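Local coordinates for OxsB protein (PDB 5UL3) that catalyses the oxidative ring contraction of dAMP to an oxetane aldehyde in oxetanocin A biosynthesis, using cobalamin, a [4Fe-4S] cluster and S-adenosylmethionine, at residues G216-I219 with P220-P224; C321-D324 with H325-R328; I358-D362 with E363-G367. All coordinates share one frame; numbering follows the deposited sequence.

Contact 1: G216-I219 with P220-P224; sequences GNVI and PSFSP. With EDO (1,2-ethanediol), chain B.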
loop_
_atom_site.group_PDB
_atom_site.type_symbol
_atom_site.label_atom_id
_atom_site.label_comp_id
_atom_site.label_asym_id
_atom_site.label_seq_id
_atom_site.Cartn_x
_atom_site.Cartn_y
_atom_site.Cartn_z
ATOM N N GLY A 216 4.248 14.143 7.918
ATOM C CA GLY A 216 3.125 13.875 7.032
ATOM C C GLY A 216 2.687 12.431 7.128
ATOM O O GLY A 216 3.172 11.686 7.992
ATOM N N ASN A 217 1.815 12.029 6.201
ATOM C CA ASN A 217 1.117 10.746 6.201
ATOM C C ASN A 217 0.004 10.729 7.252
ATOM O O ASN A 217 -0.245 11.723 7.948
ATOM C CB ASN A 217 2.069 9.561 6.391
ATOM C CG ASN A 217 1.666 8.340 5.561
ATOM O OD1 ASN A 217 0.488 8.163 5.221
ATOM N ND2 ASN A 217 2.645 7.499 5.231
ATOM N N VAL A 218 -0.690 9.598 7.347
ATOM C CA VAL A 218 -2.050 9.600 7.891
ATOM C C VAL A 218 -2.090 9.781 9.415
ATOM O O VAL A 218 -3.058 10.345 9.944
ATOM C CB VAL A 218 -2.770 8.309 7.464
ATOM C CG1 VAL A 218 -2.106 7.098 8.088
ATOM C CG2 VAL A 218 -4.266 8.397 7.801
ATOM N N ILE A 219 -1.060 9.353 10.138
ATOM C CA ILE A 219 -1.126 9.353 11.604
ATOM C C ILE A 219 -1.139 10.781 12.157
ATOM O O ILE A 219 -2.054 11.109 12.930
ATOM C CB ILE A 219 -0.000 8.486 12.204
ATOM C CG1 ILE A 219 -0.332 6.999 12.040
ATOM C CG2 ILE A 219 0.231 8.801 13.671
ATOM C CD1 ILE A 219 -1.721 6.635 12.527
ATOM N N PRO A 220 -0.208 11.683 11.794
ATOM C CA PRO A 220 -0.342 13.074 12.278
ATOM C C PRO A 220 -1.489 13.834 11.640
ATOM O O PRO A 220 -2.048 14.744 12.272
ATOM C CB PRO A 220 1.014 13.713 11.925
ATOM C CG PRO A 220 1.545 12.884 10.821
ATOM C CD PRO A 220 1.067 11.479 11.078
ATOM N N SER A 221 -1.848 13.512 10.392
ATOM C CA SER A 221 -3.006 14.144 9.765
ATOM C C SER A 221 -4.272 13.903 10.576
ATOM O O SER A 221 -5.098 14.809 10.753
ATOM C CB SER A 221 -3.192 13.603 8.349
ATOM O OG SER A 221 -4.294 14.232 7.704
ATOM N N PHE A 222 -4.452 12.682 11.059
ATOM C CA PHE A 222 -5.682 12.351 11.772
ATOM C C PHE A 222 -5.658 12.826 13.221
ATOM O O PHE A 222 -6.712 13.172 13.775
ATOM C CB PHE A 222 -5.937 10.841 11.704
ATOM C CG PHE A 222 -6.630 10.392 10.433
ATOM C CD1 PHE A 222 -6.718 11.237 9.337
ATOM C CD2 PHE A 222 -7.182 9.124 10.337
ATOM C CE1 PHE A 222 -7.345 10.824 8.166
ATOM C CE2 PHE A 222 -7.809 8.708 9.170
ATOM C CZ PHE A 222 -7.889 9.553 8.090
ATOM N N SER A 223 -4.485 12.880 13.842
ATOM C CA SER A 223 -4.367 13.208 15.262
ATOM C C SER A 223 -3.299 14.276 15.480
ATOM O O SER A 223 -2.262 14.016 16.099
ATOM C CB SER A 223 -4.056 11.947 16.064
ATOM O OG SER A 223 -5.011 10.926 15.818
ATOM N N PRO A 224 -3.531 15.501 15.002
ATOM C CA PRO A 224 -2.487 16.531 15.121
ATOM C C PRO A 224 -2.276 17.040 16.542
ATOM O O PRO A 224 -1.148 17.425 16.884
ATOM C CB PRO A 224 -2.991 17.646 14.196
ATOM C CG PRO A 224 -4.458 17.475 14.175
ATOM C CD PRO A 224 -4.701 15.990 14.259
HETATM C C1 EDO B . -7.082 15.522 6.637
HETATM O O1 EDO B . -7.117 14.380 7.518
HETATM C C2 EDO B . -7.185 16.818 7.443
HETATM O O2 EDO B . -6.196 16.875 8.479
HETATM O O HOH W 1 -3.707 9.382 14.092
#
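F222 packs back over V218, one turn earlier in the short helix 218-222. Its CB and CG lie beside the carbonyl oxygen of V218, which also accepts the backbone N of F222 (V218 O to F222 N 2.9 Å). The ring lies flat against a methyl: V218 CG2 stands 3.7 Å from the centroid of the F222 ring, almost on its normal, a CH-pi contact over the face, with F222 CE2 and CZ 3.8 Å from that methyl. V218 brings it there by setting CG2 anti to its own N, beside its carbonyl carbon. F222 CE1 meets at its edge an ethanediol, probably from the crystallisation liquor, whose O1 hydrogen-bonds S221 OG. The S221 hydroxyl is also hydrogen-bonded to the backbone oxygen of D238. Just before the helix N217 OD1 accepts V218 N; P220, with no N-H to give, sets CG near G216 O (3.5 Å). At its C-terminal end S223 N bonds I219 O, and a water joins that oxygen to S223 OG. The helix follows strand 212-216 after the single residue N217 in the Rossmann-fold cobalamin domain; G216 and N217 touch cobalamin, N217 ND2 bonds S184, and P220 packs on strand 235-237.

Contact 2: C321-D324 with H325-R328; sequences CPRD and HKLR. With SF4 (iron/sulfur cluster), chain C; EDO (1,2-ethanediol), chain S.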
loop_
_atom_site.group_PDB
_atom_site.type_symbol
_atom_site.label_atom_id
_atom_site.label_comp_id
_atom_site.label_asym_id
_atom_site.label_seq_id
_atom_site.Cartn_x
_atom_site.Cartn_y
_atom_site.Cartn_z
ATOM N N CYS A 321 -13.929 3.020 5.537
ATOM C CA CYS A 321 -12.747 3.525 4.839
ATOM C C CYS A 321 -12.715 5.050 4.920
ATOM O O CYS A 321 -13.451 5.724 4.186
ATOM C CB CYS A 321 -12.790 3.054 3.379
ATOM S SG CYS A 321 -11.311 3.444 2.361
ATOM N N PRO A 322 -11.907 5.654 5.798
ATOM C CA PRO A 322 -11.923 7.125 5.894
ATOM C C PRO A 322 -11.325 7.745 4.640
ATOM O O PRO A 322 -10.332 7.248 4.104
ATOM C CB PRO A 322 -11.063 7.417 7.129
ATOM C CG PRO A 322 -10.100 6.252 7.197
ATOM C CD PRO A 322 -10.875 5.044 6.654
ATOM N N ARG A 323 -11.951 8.825 4.153
ATOM C CA ARG A 323 -11.516 9.441 2.908
ATOM C C ARG A 323 -10.779 10.768 3.099
ATOM O O ARG A 323 -10.361 11.370 2.108
ATOM C CB ARG A 323 -12.722 9.627 1.968
ATOM C CG ARG A 323 -13.490 8.306 1.685
ATOM C CD ARG A 323 -12.531 7.158 1.248
ATOM N NE ARG A 323 -11.689 7.546 0.109
ATOM C CZ ARG A 323 -10.528 6.952 -0.183
ATOM N NH1 ARG A 323 -9.808 7.363 -1.231
ATOM N NH2 ARG A 323 -10.076 5.965 0.595
ATOM N N ASP A 324 -10.570 11.219 4.342
ATOM C CA ASP A 324 -10.099 12.588 4.563
ATOM C C ASP A 324 -8.647 12.770 4.144
ATOM O O ASP A 324 -8.246 13.876 3.772
ATOM C CB ASP A 324 -10.255 12.974 6.032
ATOM C CG ASP A 324 -11.705 13.034 6.447
ATOM O OD1 ASP A 324 -12.279 11.960 6.713
ATOM O OD2 ASP A 324 -12.269 14.145 6.454
ATOM N N HIS A 325 -7.856 11.705 4.188
ATOM C CA HIS A 325 -6.443 11.784 3.831
ATOM C C HIS A 325 -6.207 11.437 2.360
ATOM O O HIS A 325 -5.407 12.101 1.682
ATOM C CB HIS A 325 -5.647 10.860 4.766
ATOM C CG HIS A 325 -4.157 10.851 4.523
ATOM N ND1 HIS A 325 -3.357 11.962 4.702
ATOM C CD2 HIS A 325 -3.331 9.853 4.129
ATOM C CE1 HIS A 325 -2.104 11.650 4.413
ATOM N NE2 HIS A 325 -2.059 10.373 4.078
ATOM N N LYS A 326 -6.916 10.429 1.845
ATOM C CA LYS A 326 -6.723 9.937 0.484
ATOM C C LYS A 326 -7.593 10.651 -0.543
ATOM O O LYS A 326 -7.281 10.593 -1.735
ATOM C CB LYS A 326 -6.997 8.431 0.435
ATOM C CG LYS A 326 -5.954 7.589 1.198
ATOM C CD LYS A 326 -4.712 7.356 0.323
ATOM C CE LYS A 326 -3.485 8.040 0.899
ATOM N NZ LYS A 326 -2.264 7.828 0.023
ATOM N N LEU A 327 -8.666 11.312 -0.093
ATOM C CA LEU A 327 -9.541 12.194 -0.876
ATOM C C LEU A 327 -10.603 11.428 -1.667
ATOM O O LEU A 327 -10.551 10.197 -1.789
ATOM C CB LEU A 327 -8.728 13.106 -1.807
ATOM C CG LEU A 327 -7.607 13.939 -1.152
ATOM C CD1 LEU A 327 -7.101 14.973 -2.130
ATOM C CD2 LEU A 327 -8.070 14.595 0.147
ATOM N N ARG A 328 -11.584 12.158 -2.206
ATOM C CA ARG A 328 -12.818 11.557 -2.701
ATOM C C ARG A 328 -12.965 11.640 -4.207
ATOM O O ARG A 328 -14.068 11.420 -4.724
ATOM C CB ARG A 328 -14.025 12.223 -2.028
ATOM C CG ARG A 328 -13.918 12.254 -0.520
ATOM C CD ARG A 328 -14.317 13.613 0.069
ATOM N NE ARG A 328 -14.169 13.564 1.519
ATOM C CZ ARG A 328 -13.132 14.064 2.181
ATOM N NH1 ARG A 328 -13.085 13.965 3.501
ATOM N NH2 ARG A 328 -12.150 14.671 1.522
HETATM FE FE1 SF4 C . -14.296 1.482 -0.526
HETATM FE FE2 SF4 C . -11.938 0.577 -1.522
HETATM FE FE3 SF4 C . -12.023 2.603 0.396
HETATM FE FE4 SF4 C . -12.830 3.122 -2.163
HETATM S S1 SF4 C . -10.702 2.550 -1.481
HETATM S S2 SF4 C . -13.926 3.744 -0.241
HETATM S S3 SF4 C . -13.840 1.124 -2.694
HETATM S S4 SF4 C . -12.673 0.400 0.638
HETATM C C1 EDO S . -11.471 15.335 -1.605
HETATM O O1 EDO S . -12.191 15.949 -0.533
HETATM C C2 EDO S . -12.226 15.401 -2.901
HETATM O O2 EDO S . -11.316 15.261 -3.986
HETATM O O HOH W 2 -8.107 8.723 3.891
HETATM O O HOH W 3 -10.313 15.619 3.159
#
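R323 and L327 are joined by two hydrogen bonds running in opposite senses. The backbone N of L327 donates to the carbonyl oxygen of R323, and R323 NH1 returns to L327 O at 3.0 Å, lying in the carbonyl plane though the oxygen sits 24° out of the guanidinium plane. Bends at chi2 and chi3 of R323 fold the side chain back to make this reach, and carry NH1 against K326 CB (3.4 Å). The same R323 NH1 forms a salt bridge with E363 OE1 at 2.8 Å, so one nitrogen meets both a carbonyl and a carboxylate. A second salt bridge, D324 OD2 to R328 NH1 at 3.1 Å, closes the outer side of the turn; OD2 comes at the edge of the guanidinium, whose plane stands 87° from that of the carboxylate, while R323 O lies over one of its faces. This turn directly follows the last cysteine of the radical SAM cluster motif: C321 SG binds the iron FE3 of the [4Fe-4S] cluster at 2.2 Å, and C313 and C318 are the other two cysteine ligands. Water mediates two further links, one from P322 O to K326 N and one from D324 O to R328 NH2. Cobalamin contacts complete the surroundings, with K326 NZ in a salt bridge to it and H325 NE2 in a weak hydrogen bond.

Contact 3: I358-D362 with E363-G367; sequences IYMAD and EEFIG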
loop_
_atom_site.group_PDB
_atom_site.type_symbol
_atom_site.label_atom_id
_atom_site.label_comp_id
_atom_site.label_asym_id
_atom_site.label_seq_id
_atom_site.Cartn_x
_atom_site.Cartn_y
_atom_site.Cartn_z
ATOM N N ILE A 358 5.615 -5.787 -10.118
ATOM C CA ILE A 358 5.229 -4.469 -9.629
ATOM C C ILE A 358 4.027 -4.605 -8.706
ATOM O O ILE A 358 3.002 -5.175 -9.094
ATOM C CB ILE A 358 4.888 -3.516 -10.785
ATOM C CG1 ILE A 358 5.990 -3.511 -11.856
ATOM C CG2 ILE A 358 4.638 -2.100 -10.233
ATOM C CD1 ILE A 358 7.224 -2.741 -11.443
ATOM N N TYR A 359 4.126 -4.053 -7.515
ATOM C CA TYR A 359 2.986 -3.993 -6.603
ATOM C C TYR A 359 2.377 -2.605 -6.753
ATOM O O TYR A 359 2.943 -1.622 -6.266
ATOM C CB TYR A 359 3.427 -4.282 -5.184
ATOM C CG TYR A 359 4.021 -5.675 -5.130
ATOM C CD1 TYR A 359 5.372 -5.902 -5.427
ATOM C CD2 TYR A 359 3.213 -6.773 -4.865
ATOM C CE1 TYR A 359 5.897 -7.189 -5.424
ATOM C CE2 TYR A 359 3.730 -8.062 -4.854
ATOM C CZ TYR A 359 5.066 -8.264 -5.127
ATOM O OH TYR A 359 5.558 -9.553 -5.115
ATOM N N MET A 360 1.243 -2.529 -7.448
ATOM C CA MET A 360 0.587 -1.237 -7.641
ATOM C C MET A 360 0.018 -0.748 -6.319
ATOM O O MET A 360 -0.702 -1.479 -5.617
ATOM C CB MET A 360 -0.534 -1.309 -8.681
ATOM C CG MET A 360 -0.152 -1.765 -10.066
ATOM S SD MET A 360 1.044 -0.673 -10.884
ATOM C CE MET A 360 0.959 -1.370 -12.534
ATOM N N ALA A 361 0.328 0.502 -5.988
ATOM C CA ALA A 361 -0.115 1.083 -4.730
ATOM C C ALA A 361 -1.538 1.640 -4.800
ATOM O O ALA A 361 -2.098 1.957 -3.744
ATOM C CB ALA A 361 0.833 2.216 -4.304
ATOM N N ASP A 362 -2.121 1.732 -5.998
ATOM C CA ASP A 362 -3.432 2.375 -6.195
ATOM C C ASP A 362 -4.491 1.815 -5.250
ATOM O O ASP A 362 -4.657 0.597 -5.124
ATOM C CB ASP A 362 -3.925 2.167 -7.632
ATOM C CG ASP A 362 -2.934 2.590 -8.675
ATOM O OD1 ASP A 362 -1.714 2.343 -8.515
ATOM O OD2 ASP A 362 -3.385 3.106 -9.705
ATOM N N GLU A 363 -5.247 2.717 -4.617
ATOM C CA GLU A 363 -6.502 2.301 -3.997
ATOM C C GLU A 363 -7.461 1.748 -5.037
ATOM O O GLU A 363 -8.215 0.804 -4.763
ATOM C CB GLU A 363 -7.144 3.487 -3.267
ATOM C CG GLU A 363 -6.442 3.873 -1.977
ATOM C CD GLU A 363 -7.206 4.947 -1.234
ATOM O OE1 GLU A 363 -7.444 6.009 -1.852
ATOM O OE2 GLU A 363 -7.609 4.699 -0.068
ATOM N N GLU A 364 -7.461 2.340 -6.228
ATOM C CA GLU A 364 -8.431 2.056 -7.290
ATOM C C GLU A 364 -7.669 2.108 -8.611
ATOM O O GLU A 364 -7.551 3.170 -9.238
ATOM C CB GLU A 364 -9.589 3.056 -7.268
ATOM C CG GLU A 364 -10.592 2.851 -8.391
ATOM C CD GLU A 364 -11.751 3.840 -8.353
ATOM O OE1 GLU A 364 -11.628 4.916 -7.722
ATOM O OE2 GLU A 364 -12.796 3.523 -8.960
ATOM N N PHE A 365 -7.187 0.944 -9.055
ATOM C CA PHE A 365 -6.395 0.893 -10.279
ATOM C C PHE A 365 -7.242 1.221 -11.508
ATOM O O PHE A 365 -6.783 1.926 -12.413
ATOM C CB PHE A 365 -5.753 -0.492 -10.412
ATOM C CG PHE A 365 -4.889 -0.651 -11.630
ATOM C CD1 PHE A 365 -3.700 0.064 -11.755
ATOM C CD2 PHE A 365 -5.238 -1.540 -12.637
ATOM C CE1 PHE A 365 -2.893 -0.102 -12.877
ATOM C CE2 PHE A 365 -4.423 -1.720 -13.764
ATOM C CZ PHE A 365 -3.256 -0.987 -13.888
ATOM N N ILE A 366 -8.492 0.748 -11.550
ATOM C CA ILE A 366 -9.289 0.885 -12.773
ATOM C C ILE A 366 -9.959 2.254 -12.851
ATOM O O ILE A 366 -9.870 2.951 -13.873
ATOM C CB ILE A 366 -10.322 -0.251 -12.858
ATOM C CG1 ILE A 366 -9.598 -1.597 -12.883
ATOM C CG2 ILE A 366 -11.186 -0.092 -14.094
ATOM C CD1 ILE A 366 -10.506 -2.729 -12.596
ATOM N N GLY A 367 -10.635 2.664 -11.793
ATOM C CA GLY A 367 -11.133 4.029 -11.744
ATOM C C GLY A 367 -12.436 4.245 -12.503
ATOM O O GLY A 367 -13.114 3.315 -12.969
HETATM O O HOH W 4 -4.623 3.558 -12.864
HETATM O O HOH W 5 -5.791 -0.811 -7.153
#
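D362 and F365 meet where the chain turns after strand 357-360. D362 OD2 lies at the edge of the F365 ring, near its plane, 3.7 Å from F365 CD1, with carboxylate and ring planes 66° apart. From the strand, M360 reaches the next part of the same ring: its CE is 4.1 Å from F365 CE1, and its SD lies 5.5 Å from the ring centroid, an oblique Met-aromatic contact. F365 places CG anti to its backbone N (chi1 -179°), which turns the CD1-CE1 edge of the ring to both D362 and M360. Two waters bridge D362 and F365: one donates to F365 O at 2.7 Å and weakly to D362 OD2; the other lies 2.7 Å from D362 O, to which it can donate, though other acceptors are in reach, and accepts a weak bond from F365 N. The turn lies at the C-terminal end of a parallel strand in the partial TIM barrel of the radical SAM domain, the end that carries the active site. Farther out, T309 and S310 on the adjacent strand 305-311 each hydrogen-bond D362 OD2, fixing the carboxylate beside the ring, and F396 of strand 393-398 meets the F365 ring. The two glutamates point elsewhere: E363 OE2 accepts from cobalamin and its OE1 pairs with R323, while E364 is held by a salt bridge to R399 and a bond from D314 N.

Contacts 1 and 3 are buried, whereas contact 2 is only partly so, its D324 and R328 side lying toward solvent. Contact 1 belongs to the cobalamin-binding Rossmann domain; contacts 2 and 3 share the radical SAM domain, one in the cluster loop and the other at a barrel strand end. Helix backbone bonds and a methyl over a phenyl face make the first, charges and a metal ligand the second, and a carboxylate and a methionine at one aromatic ring, with bridging water, the third. Contact 2 touches both others: H325 packs on N217 and F222 across the domain boundary, and the charged side chains of R323 and E363 join it to contact 3. Contacts 1 and 3 stay apart, about 9 Å between nearest atoms, yet all three include residues that touch cobalamin.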